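Local coordinates for protein 5-ketofructose reductase (Gluconobacter sp., PDB 7COL) that probably catalyses the NADPH-dependent reduction of 5-ketofructose to fructose, as a member of the shikimate dehydrogenase family, at residues 221-226 with 244-249; 127-132 with 149-154; 92-97 with 105-110. All coordinates share one frame; numbering follows the deposited sequence.

Contact 1: residues 221-226 with 244-249; sequences VVADVI and TTLDGL. With NDP (NADPH dihydro-nicotinamide-adenine-dinucleotide phosphate), chain C.
Val222, Asp224, Thr244 and Leu246 share three backbone hydrogen bonds that join parallel strands 221-224 and 245-246. Val222 N donates to Thr244 O at 3.0 Å, nearly straight at 174°. Leu246 N donates to Val222 O, and Asp224 N to Leu246 O. These two bonds are more bent. CA-H...O contacts fill in between them.

Apolar contacts are few. Val221 and Leu246 meet obliquely, CG1 of the valine 3.9 Å from CD1 of the leucine. CB of Ala223 lies 4.1 Å from CB of Leu246, on the same face of the sheet.

Past the strands the backbones come closest at Val225 and Gly248. A CB on Gly248 would run into Val225 O and Ile226 O, so the close approach depends on glycine. A water sits at the turn: it accepts from Gly248 N at 2.9 Å and lies 2.8 Å from Ile226 O.

Asp224 forms an Asx turn. Its OD1 takes the N-H of Ile226 at 3.1 Å, on the anti side, 35° out of the carboxylate plane. Asn196 also donates to OD1, and Thr232 pairs with OD2. Asp247 N-caps helix 248-264, its OD1 accepting from Gly250 N.

Two carbonyls grip the cofactor's carboxamide. The NADPH amide N7N donates to Val225 O at 2.8 Å and to Gly248 O at 3.0 Å. This probably fixes the rotation of the nicotinamide amide. With chi1 at -64°, CG2 of Val225 lies between the backbone N and the carbonyl carbon and touches O4D of the nicotinamide ribose.

The contact pairs the two strands of a beta-alpha-beta unit, with helix 233-241 as the crossover. Phe234 and Leu235 of that helix cover Val222, Asp224 and Thr245. Helix 110-119 covers Ala223 and Leu246, and strand 193-196 flanks strand 221-224.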
# COMPACT_ATOMS: atom_id res chain seq x y z
N VAL A 221 39.79 -2.01 -11.31
CA VAL A 221 38.40 -1.53 -11.22
C VAL A 221 38.15 -1.07 -9.79
O VAL A 221 38.38 -1.81 -8.83
CB VAL A 221 37.38 -2.61 -11.67
CG1 VAL A 221 35.95 -2.15 -11.44
CG2 VAL A 221 37.57 -2.95 -13.15
N VAL A 222 37.70 0.19 -9.65
CA VAL A 222 37.54 0.80 -8.34
C VAL A 222 36.05 1.11 -8.12
O VAL A 222 35.44 1.79 -8.93
CB VAL A 222 38.45 2.05 -8.17
CG1 VAL A 222 38.28 2.68 -6.79
CG2 VAL A 222 39.91 1.67 -8.36
N ALA A 223 35.50 0.59 -7.02
CA ALA A 223 34.06 0.65 -6.75
C ALA A 223 33.79 1.20 -5.35
O ALA A 223 34.60 1.02 -4.44
CB ALA A 223 33.43 -0.74 -6.88
N ASP A 224 32.64 1.84 -5.18
CA ASP A 224 32.32 2.48 -3.94
C ASP A 224 30.83 2.29 -3.64
O ASP A 224 29.98 2.56 -4.49
CB ASP A 224 32.67 3.97 -4.02
CG ASP A 224 32.82 4.61 -2.67
OD1 ASP A 224 32.06 4.24 -1.74
OD2 ASP A 224 33.70 5.48 -2.52
N VAL A 225 30.53 1.86 -2.41
CA VAL A 225 29.16 1.58 -2.01
C VAL A 225 28.33 2.83 -1.78
O VAL A 225 27.09 2.76 -1.88
CB VAL A 225 29.08 0.62 -0.79
CG1 VAL A 225 29.65 -0.73 -1.15
CG2 VAL A 225 29.77 1.19 0.45
N ILE A 226 29.00 3.96 -1.50
CA ILE A 226 28.31 5.21 -1.12
C ILE A 226 27.34 5.70 -2.20
O ILE A 226 27.76 5.99 -3.32
CB ILE A 226 29.28 6.31 -0.59
CG1 ILE A 226 29.48 6.14 0.92
CG2 ILE A 226 28.70 7.72 -0.75
CD1 ILE A 226 30.58 5.20 1.32
N THR A 244 38.74 2.77 -14.29
CA THR A 244 37.31 2.54 -14.46
C THR A 244 36.68 2.46 -13.06
O THR A 244 37.17 1.72 -12.21
CB THR A 244 37.07 1.27 -15.28
OG1 THR A 244 37.70 1.42 -16.55
CG2 THR A 244 35.57 1.01 -15.49
N THR A 245 35.63 3.25 -12.84
CA THR A 245 34.99 3.35 -11.53
C THR A 245 33.49 3.01 -11.55
O THR A 245 32.84 3.10 -12.60
CB THR A 245 35.17 4.75 -10.89
OG1 THR A 245 34.49 5.75 -11.66
CG2 THR A 245 36.65 5.11 -10.77
N LEU A 246 32.97 2.63 -10.39
CA LEU A 246 31.57 2.22 -10.22
C LEU A 246 31.03 2.81 -8.93
O LEU A 246 31.60 2.58 -7.85
CB LEU A 246 31.46 0.70 -10.20
CG LEU A 246 31.89 -0.07 -11.46
CD1 LEU A 246 32.13 -1.52 -11.10
CD2 LEU A 246 30.89 0.09 -12.61
N ASP A 247 29.92 3.54 -9.05
CA ASP A 247 29.39 4.32 -7.94
C ASP A 247 28.23 3.64 -7.22
O ASP A 247 27.54 2.80 -7.80
CB ASP A 247 28.98 5.73 -8.40
CG ASP A 247 27.85 5.71 -9.41
OD1 ASP A 247 26.69 5.49 -9.02
OD2 ASP A 247 28.11 5.94 -10.60
N GLY A 248 28.01 4.03 -5.96
CA GLY A 248 27.01 3.39 -5.12
C GLY A 248 25.58 3.74 -5.51
O GLY A 248 24.65 3.03 -5.13
N LEU A 249 25.40 4.83 -6.27
CA LEU A 249 24.05 5.18 -6.81
C LEU A 249 23.60 4.13 -7.83
O LEU A 249 22.47 3.66 -7.76
CB LEU A 249 24.02 6.62 -7.41
CG LEU A 249 22.69 7.28 -7.84
CD1 LEU A 249 22.78 8.80 -7.76
CD2 LEU A 249 22.26 6.87 -9.25
PA NDP C . 28.44 -0.80 9.10
O1A NDP C . 28.25 0.19 10.23
O2A NDP C . 27.88 -2.20 9.24
O5B NDP C . 30.02 -0.92 8.79
C5B NDP C . 30.83 0.26 8.69
C4B NDP C . 32.22 -0.13 8.21
O4B NDP C . 32.93 1.04 7.82
C3B NDP C . 33.04 -0.77 9.31
O3B NDP C . 33.85 -1.81 8.76
C2B NDP C . 33.94 0.35 9.80
O2B NDP C . 35.16 -0.11 10.40
C1B NDP C . 34.17 1.14 8.53
N9A NDP C . 34.53 2.55 8.79
C8A NDP C . 33.66 3.55 9.05
N7A NDP C . 34.31 4.72 9.26
C5A NDP C . 35.63 4.46 9.13
C6A NDP C . 36.89 5.24 9.21
N6A NDP C . 36.85 6.57 9.49
N1A NDP C . 38.08 4.60 9.01
C2A NDP C . 38.14 3.28 8.73
N3A NDP C . 37.03 2.51 8.63
C4A NDP C . 35.77 3.03 8.82
O3 NDP C . 27.91 -0.13 7.73
PN NDP C . 27.39 -1.00 6.47
O1N NDP C . 25.96 -1.44 6.76
O2N NDP C . 28.43 -2.04 6.14
O5D NDP C . 27.31 0.06 5.25
C5D NDP C . 28.44 0.84 4.83
C4D NDP C . 28.00 1.85 3.78
O4D NDP C . 27.55 1.18 2.59
C3D NDP C . 26.84 2.73 4.24
O3D NDP C . 27.24 4.09 4.05
C2D NDP C . 25.65 2.36 3.37
O2D NDP C . 24.90 3.52 3.00
C1D NDP C . 26.29 1.69 2.15
N1N NDP C . 25.51 0.64 1.46
C2N NDP C . 25.27 0.83 0.14
C3N NDP C . 24.55 -0.11 -0.63
C7N NDP C . 24.30 0.16 -2.10
O7N NDP C . 23.58 -0.61 -2.76
N7N NDP C . 24.86 1.24 -2.68
C4N NDP C . 24.10 -1.28 0.01
C5N NDP C . 24.37 -1.47 1.37
C6N NDP C . 25.08 -0.50 2.08
P2B NDP C . 35.17 -0.72 11.89
O1X NDP C . 34.70 -2.14 11.68
O2X NDP C . 36.62 -0.62 12.32
O3X NDP C . 34.22 0.15 12.67
O HOH W 1 30.01 5.85 -4.91

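Contact 2: residues 127-132 with 149-154; sequences VVILGA and AHITIV. With NDP (NADPH dihydro-nicotinamide-adenine-dinucleotide phosphate), chain C.
Val128 and Val154 pack obliquely on one face of two parallel strands. CG1 of Val128, anti to the backbone N (chi1 176°), is thereby turned onto CG2 of Val154 at 3.7 Å. On the same face Val128 lies alongside Thr152, and Leu130 alongside Val154. On the other face Ile129 and Ile151 run side by side, Ile129 CD1 3.8 Å from CG2 of Ile151. Five backbone bonds join the strands. Thr152 N to Val127 O is the straightest, 2.7 Å and 176°.

The tight packing continues into the glycine turn. CG2 of Ile153 sits 3.3 Å from Gly131 O, a buried carbonyl with no polar partner in the model. Gly131 adopts backbone angles that favour glycine. The next amide, Ala132 N, donates to O3B of the adenosine ribose at 2.9 Å and 177°. This fits a Rossmann-type dinucleotide-binding turn.

The other end is looser and more polar. There a water donates to Val127 O at 2.8 Å and also joins His150 ND1 and Thr152 OG1.

Helix 134-145 is the crossover of this beta-alpha-beta unit and covers Val127, Ile129 and Ile151. Strand 193-196 lies beyond strand 126-130, and strand 175-180 beyond strand 150-155.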
# COMPACT_ATOMS: atom_id res chain seq x y z
N VAL A 127 40.29 -9.71 -5.28
CA VAL A 127 39.47 -8.58 -4.83
C VAL A 127 39.90 -8.09 -3.46
O VAL A 127 40.21 -8.90 -2.59
CB VAL A 127 37.95 -8.95 -4.80
CG1 VAL A 127 37.10 -7.72 -4.54
CG2 VAL A 127 37.49 -9.61 -6.08
N VAL A 128 39.92 -6.77 -3.27
CA VAL A 128 40.09 -6.16 -1.94
C VAL A 128 38.83 -5.35 -1.60
O VAL A 128 38.33 -4.59 -2.41
CB VAL A 128 41.37 -5.29 -1.82
CG1 VAL A 128 41.46 -4.58 -0.47
CG2 VAL A 128 42.63 -6.15 -2.00
N ILE A 129 38.33 -5.57 -0.38
CA ILE A 129 37.18 -4.83 0.16
C ILE A 129 37.67 -4.07 1.38
O ILE A 129 38.28 -4.65 2.28
CB ILE A 129 36.02 -5.76 0.58
CG1 ILE A 129 35.49 -6.57 -0.61
CG2 ILE A 129 34.90 -4.94 1.23
CD1 ILE A 129 34.64 -7.76 -0.20
N LEU A 130 37.42 -2.76 1.38
CA LEU A 130 37.69 -1.94 2.55
C LEU A 130 36.44 -1.91 3.43
O LEU A 130 35.38 -1.50 2.99
CB LEU A 130 38.10 -0.52 2.12
CG LEU A 130 39.24 -0.38 1.10
CD1 LEU A 130 39.31 1.04 0.54
CD2 LEU A 130 40.59 -0.83 1.68
N GLY A 131 36.59 -2.37 4.67
CA GLY A 131 35.51 -2.42 5.64
C GLY A 131 35.13 -3.85 5.93
O GLY A 131 35.44 -4.75 5.14
N ALA A 132 34.48 -4.06 7.07
CA ALA A 132 34.02 -5.38 7.51
C ALA A 132 32.66 -5.31 8.20
O ALA A 132 32.37 -6.07 9.14
CB ALA A 132 35.07 -6.03 8.40
N ALA A 149 38.25 -15.63 -7.19
CA ALA A 149 39.38 -16.45 -6.70
C ALA A 149 39.76 -16.08 -5.26
O ALA A 149 39.86 -16.95 -4.39
CB ALA A 149 40.58 -16.31 -7.62
N HIS A 150 39.95 -14.78 -5.02
CA HIS A 150 40.57 -14.30 -3.80
C HIS A 150 39.92 -13.03 -3.31
O HIS A 150 39.74 -12.08 -4.09
CB HIS A 150 42.07 -14.06 -4.03
CG HIS A 150 42.88 -14.11 -2.78
ND1 HIS A 150 43.09 -13.01 -1.97
CD2 HIS A 150 43.54 -15.14 -2.18
CE1 HIS A 150 43.84 -13.36 -0.94
NE2 HIS A 150 44.12 -14.65 -1.05
N ILE A 151 39.58 -13.00 -2.03
CA ILE A 151 38.93 -11.84 -1.43
C ILE A 151 39.68 -11.43 -0.17
O ILE A 151 39.74 -12.19 0.82
CB ILE A 151 37.42 -12.11 -1.12
CG1 ILE A 151 36.66 -12.50 -2.40
CG2 ILE A 151 36.78 -10.89 -0.45
CD1 ILE A 151 35.38 -13.28 -2.17
N THR A 152 40.25 -10.23 -0.20
CA THR A 152 40.91 -9.65 0.97
C THR A 152 40.04 -8.58 1.64
O THR A 152 39.59 -7.64 0.99
CB THR A 152 42.31 -9.13 0.61
OG1 THR A 152 43.08 -10.21 0.07
CG2 THR A 152 43.02 -8.58 1.83
N ILE A 153 39.81 -8.75 2.94
CA ILE A 153 38.96 -7.84 3.72
C ILE A 153 39.88 -6.99 4.59
O ILE A 153 40.63 -7.52 5.41
CB ILE A 153 37.93 -8.59 4.62
CG1 ILE A 153 37.06 -9.55 3.81
CG2 ILE A 153 37.03 -7.61 5.37
CD1 ILE A 153 37.55 -10.99 3.82
N VAL A 154 39.82 -5.67 4.41
CA VAL A 154 40.70 -4.75 5.14
C VAL A 154 39.85 -3.92 6.09
O VAL A 154 38.88 -3.27 5.69
CB VAL A 154 41.54 -3.87 4.19
CG1 VAL A 154 42.59 -3.08 4.97
CG2 VAL A 154 42.20 -4.72 3.12
PA NDP C . 28.44 -0.80 9.10
O1A NDP C . 28.25 0.19 10.23
O2A NDP C . 27.88 -2.20 9.24
O5B NDP C . 30.02 -0.92 8.79
C5B NDP C . 30.83 0.26 8.69
C4B NDP C . 32.22 -0.13 8.21
O4B NDP C . 32.93 1.04 7.82
C3B NDP C . 33.04 -0.77 9.31
O3B NDP C . 33.85 -1.81 8.76
C2B NDP C . 33.94 0.35 9.80
O2B NDP C . 35.16 -0.11 10.40
C1B NDP C . 34.17 1.14 8.53
N9A NDP C . 34.53 2.55 8.79
C8A NDP C . 33.66 3.55 9.05
N7A NDP C . 34.31 4.72 9.26
C5A NDP C . 35.63 4.46 9.13
C6A NDP C . 36.89 5.24 9.21
N6A NDP C . 36.85 6.57 9.49
N1A NDP C . 38.08 4.60 9.01
C2A NDP C . 38.14 3.28 8.73
N3A NDP C . 37.03 2.51 8.63
C4A NDP C . 35.77 3.03 8.82
O3 NDP C . 27.91 -0.13 7.73
PN NDP C . 27.39 -1.00 6.47
O1N NDP C . 25.96 -1.44 6.76
O2N NDP C . 28.43 -2.04 6.14
O5D NDP C . 27.31 0.06 5.25
C5D NDP C . 28.44 0.84 4.83
C4D NDP C . 28.00 1.85 3.78
O4D NDP C . 27.55 1.18 2.59
C3D NDP C . 26.84 2.73 4.24
O3D NDP C . 27.24 4.09 4.05
C2D NDP C . 25.65 2.36 3.37
O2D NDP C . 24.90 3.52 3.00
C1D NDP C . 26.29 1.69 2.15
N1N NDP C . 25.51 0.64 1.46
C2N NDP C . 25.27 0.83 0.14
C3N NDP C . 24.55 -0.11 -0.63
C7N NDP C . 24.30 0.16 -2.10
O7N NDP C . 23.58 -0.61 -2.76
N7N NDP C . 24.86 1.24 -2.68
C4N NDP C . 24.10 -1.28 0.01
C5N NDP C . 24.37 -1.47 1.37
C6N NDP C . 25.08 -0.50 2.08
P2B NDP C . 35.17 -0.72 11.89
O1X NDP C . 34.70 -2.14 11.68
O2X NDP C . 36.62 -0.62 12.32
O3X NDP C . 34.22 0.15 12.67
O HOH W 2 42.57 -10.41 -3.08

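Contact 3: residues 92-97 with 105-110; sequences VNCVAI and HNTDGK. With NDP (NADPH dihydro-nicotinamide-adenine-dinucleotide phosphate), chain C.
Asn93 and Thr107 both turn their first torsion to near +60° (chi1 74° and 65°), which brings the two side chains together, crossing at about a right angle. Asn93 belongs to a classic beta bulge: it and Cys94 both face His105 across an antiparallel pair. His105 O accepts from Asn93 N and from Cys94 N, each at 3.0 Å. His105 N gives a 2.6 Å bond back to Cys94 O, which also lies at the imidazole edge, in its plane.

The Asn93 amide grips the loop twice. Its OD1 takes the N-H of Thr107 at 2.6 Å, and its ND2 donates to Thr107 OG1 at 2.9 Å. Gln255 also pairs with that hydroxyl. Replacing this amide with an alanine is likely to leave Thr107 N without its acceptor and Thr107 OG1 without one donor, so the loop would be less firmly held.

Asn106 OD1 makes an Asx turn by accepting from Asp108 N, while its ND2 reaches Ala91 O. Asp108 OD2 forms a salt bridge with Lys72. A water donates to Asp108 OD1 and accepts a weak bond from Asn93 ND2. Asp108 OD1 also lies 3.6 Å from NDP C5N, in the nicotinamide ring.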
# COMPACT_ATOMS: atom_id res chain seq x y z
N VAL A 92 18.37 -10.93 5.48
CA VAL A 92 17.47 -10.87 4.33
C VAL A 92 16.95 -9.43 4.17
O VAL A 92 16.53 -8.81 5.15
CB VAL A 92 16.31 -11.90 4.47
CG1 VAL A 92 15.04 -11.48 3.75
CG2 VAL A 92 16.75 -13.28 4.01
N ASN A 93 16.97 -8.91 2.93
CA ASN A 93 16.42 -7.58 2.65
C ASN A 93 15.38 -7.55 1.52
O ASN A 93 14.85 -6.49 1.17
CB ASN A 93 17.55 -6.59 2.31
CG ASN A 93 18.13 -6.83 0.94
OD1 ASN A 93 18.32 -7.96 0.54
ND2 ASN A 93 18.39 -5.76 0.20
N CYS A 94 15.11 -8.73 0.95
CA CYS A 94 14.20 -8.86 -0.17
C CYS A 94 13.49 -10.20 -0.05
O CYS A 94 14.12 -11.24 -0.09
CB CYS A 94 14.97 -8.75 -1.50
SG CYS A 94 13.89 -8.93 -2.93
N VAL A 95 12.17 -10.15 0.14
CA VAL A 95 11.37 -11.35 0.35
C VAL A 95 10.37 -11.41 -0.79
O VAL A 95 9.71 -10.42 -1.10
CB VAL A 95 10.63 -11.35 1.73
CG1 VAL A 95 9.70 -12.56 1.87
CG2 VAL A 95 11.62 -11.30 2.88
N ALA A 96 10.29 -12.57 -1.44
CA ALA A 96 9.25 -12.79 -2.42
C ALA A 96 8.18 -13.66 -1.79
O ALA A 96 8.49 -14.58 -1.04
CB ALA A 96 9.81 -13.44 -3.69
N ILE A 97 6.93 -13.33 -2.07
CA ILE A 97 5.79 -14.16 -1.67
C ILE A 97 5.32 -14.88 -2.95
O ILE A 97 4.89 -14.23 -3.92
CB ILE A 97 4.66 -13.33 -0.98
CG1 ILE A 97 5.24 -12.36 0.05
CG2 ILE A 97 3.62 -14.27 -0.32
CD1 ILE A 97 4.26 -11.37 0.66
N HIS A 105 15.67 -13.33 0.26
CA HIS A 105 16.85 -13.00 -0.54
C HIS A 105 17.65 -11.85 0.09
O HIS A 105 17.10 -11.01 0.81
CB HIS A 105 16.49 -12.61 -1.98
CG HIS A 105 15.64 -13.62 -2.70
ND1 HIS A 105 16.16 -14.46 -3.66
CD2 HIS A 105 14.32 -13.89 -2.63
CE1 HIS A 105 15.19 -15.22 -4.14
NE2 HIS A 105 14.06 -14.89 -3.54
N ASN A 106 18.95 -11.82 -0.20
CA ASN A 106 19.78 -10.66 0.11
C ASN A 106 20.36 -9.96 -1.15
O ASN A 106 21.22 -10.52 -1.83
CB ASN A 106 20.90 -11.05 1.07
CG ASN A 106 21.53 -9.85 1.74
OD1 ASN A 106 22.04 -8.95 1.07
ND2 ASN A 106 21.46 -9.80 3.06
N THR A 107 19.95 -8.72 -1.40
CA THR A 107 20.42 -7.99 -2.59
C THR A 107 21.53 -6.97 -2.30
O THR A 107 22.02 -6.35 -3.22
CB THR A 107 19.28 -7.31 -3.39
OG1 THR A 107 18.69 -6.28 -2.59
CG2 THR A 107 18.20 -8.32 -3.81
N ASP A 108 21.91 -6.83 -1.02
CA ASP A 108 22.90 -5.82 -0.59
C ASP A 108 24.22 -5.83 -1.35
O ASP A 108 24.79 -4.76 -1.61
CB ASP A 108 23.17 -5.89 0.92
CG ASP A 108 22.19 -5.08 1.72
OD1 ASP A 108 21.76 -3.99 1.24
OD2 ASP A 108 21.86 -5.51 2.84
N GLY A 109 24.69 -7.02 -1.71
CA GLY A 109 25.87 -7.17 -2.56
C GLY A 109 25.60 -7.47 -4.03
O GLY A 109 26.54 -7.55 -4.82
N LYS A 110 24.32 -7.64 -4.39
CA LYS A 110 23.95 -7.98 -5.76
C LYS A 110 23.88 -6.76 -6.66
O LYS A 110 24.09 -6.88 -7.87
CB LYS A 110 22.61 -8.75 -5.81
CG LYS A 110 22.68 -10.16 -5.23
CD LYS A 110 21.40 -10.95 -5.42
CE LYS A 110 21.40 -12.23 -4.60
NZ LYS A 110 22.47 -13.20 -4.99
PA NDP C . 28.44 -0.80 9.10
O1A NDP C . 28.25 0.19 10.23
O2A NDP C . 27.88 -2.20 9.24
O5B NDP C . 30.02 -0.92 8.79
C5B NDP C . 30.83 0.26 8.69
C4B NDP C . 32.22 -0.13 8.21
O4B NDP C . 32.93 1.04 7.82
C3B NDP C . 33.04 -0.77 9.31
O3B NDP C . 33.85 -1.81 8.76
C2B NDP C . 33.94 0.35 9.80
O2B NDP C . 35.16 -0.11 10.40
C1B NDP C . 34.17 1.14 8.53
N9A NDP C . 34.53 2.55 8.79
C8A NDP C . 33.66 3.55 9.05
N7A NDP C . 34.31 4.72 9.26
C5A NDP C . 35.63 4.46 9.13
C6A NDP C . 36.89 5.24 9.21
N6A NDP C . 36.85 6.57 9.49
N1A NDP C . 38.08 4.60 9.01
C2A NDP C . 38.14 3.28 8.73
N3A NDP C . 37.03 2.51 8.63
C4A NDP C . 35.77 3.03 8.82
O3 NDP C . 27.91 -0.13 7.73
PN NDP C . 27.39 -1.00 6.47
O1N NDP C . 25.96 -1.44 6.76
O2N NDP C . 28.43 -2.04 6.14
O5D NDP C . 27.31 0.06 5.25
C5D NDP C . 28.44 0.84 4.83
C4D NDP C . 28.00 1.85 3.78
O4D NDP C . 27.55 1.18 2.59
C3D NDP C . 26.84 2.73 4.24
O3D NDP C . 27.24 4.09 4.05
C2D NDP C . 25.65 2.36 3.37
O2D NDP C . 24.90 3.52 3.00
C1D NDP C . 26.29 1.69 2.15
N1N NDP C . 25.51 0.64 1.46
C2N NDP C . 25.27 0.83 0.14
C3N NDP C . 24.55 -0.11 -0.63
C7N NDP C . 24.30 0.16 -2.10
O7N NDP C . 23.58 -0.61 -2.76
N7N NDP C . 24.86 1.24 -2.68
C4N NDP C . 24.10 -1.28 0.01
C5N NDP C . 24.37 -1.47 1.37
C6N NDP C . 25.08 -0.50 2.08
P2B NDP C . 35.17 -0.72 11.89
O1X NDP C . 34.70 -2.14 11.68
O2X NDP C . 36.62 -0.62 12.32
O3X NDP C . 34.22 0.15 12.67
O HOH W 3 19.10 -3.06 2.17

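Contacts 1 and 2 belong to one parallel Rossmann-type sheet, each built on a beta-alpha-beta unit. Contact 3 starts in the mixed sheet, probably of the substrate-binding domain, and runs on into a loop. Contacts 2 and 3 are buried, whereas contact 1, at the sheet's outer strand 245-246, is partly exposed. Contact 2 is the most apolar, with aliphatic side chains on both faces. Contact 1 has fewer backbone bonds than contact 2 and adds a close glycine approach and polar turns. Contact 3 mixes backbone bonds at a bulge with the Asn93 amide on Thr107. All three reach NADPH at different points: contact 2 the adenosine ribose, contact 1 the nicotinamide amide, contact 3 the nicotinamide ring.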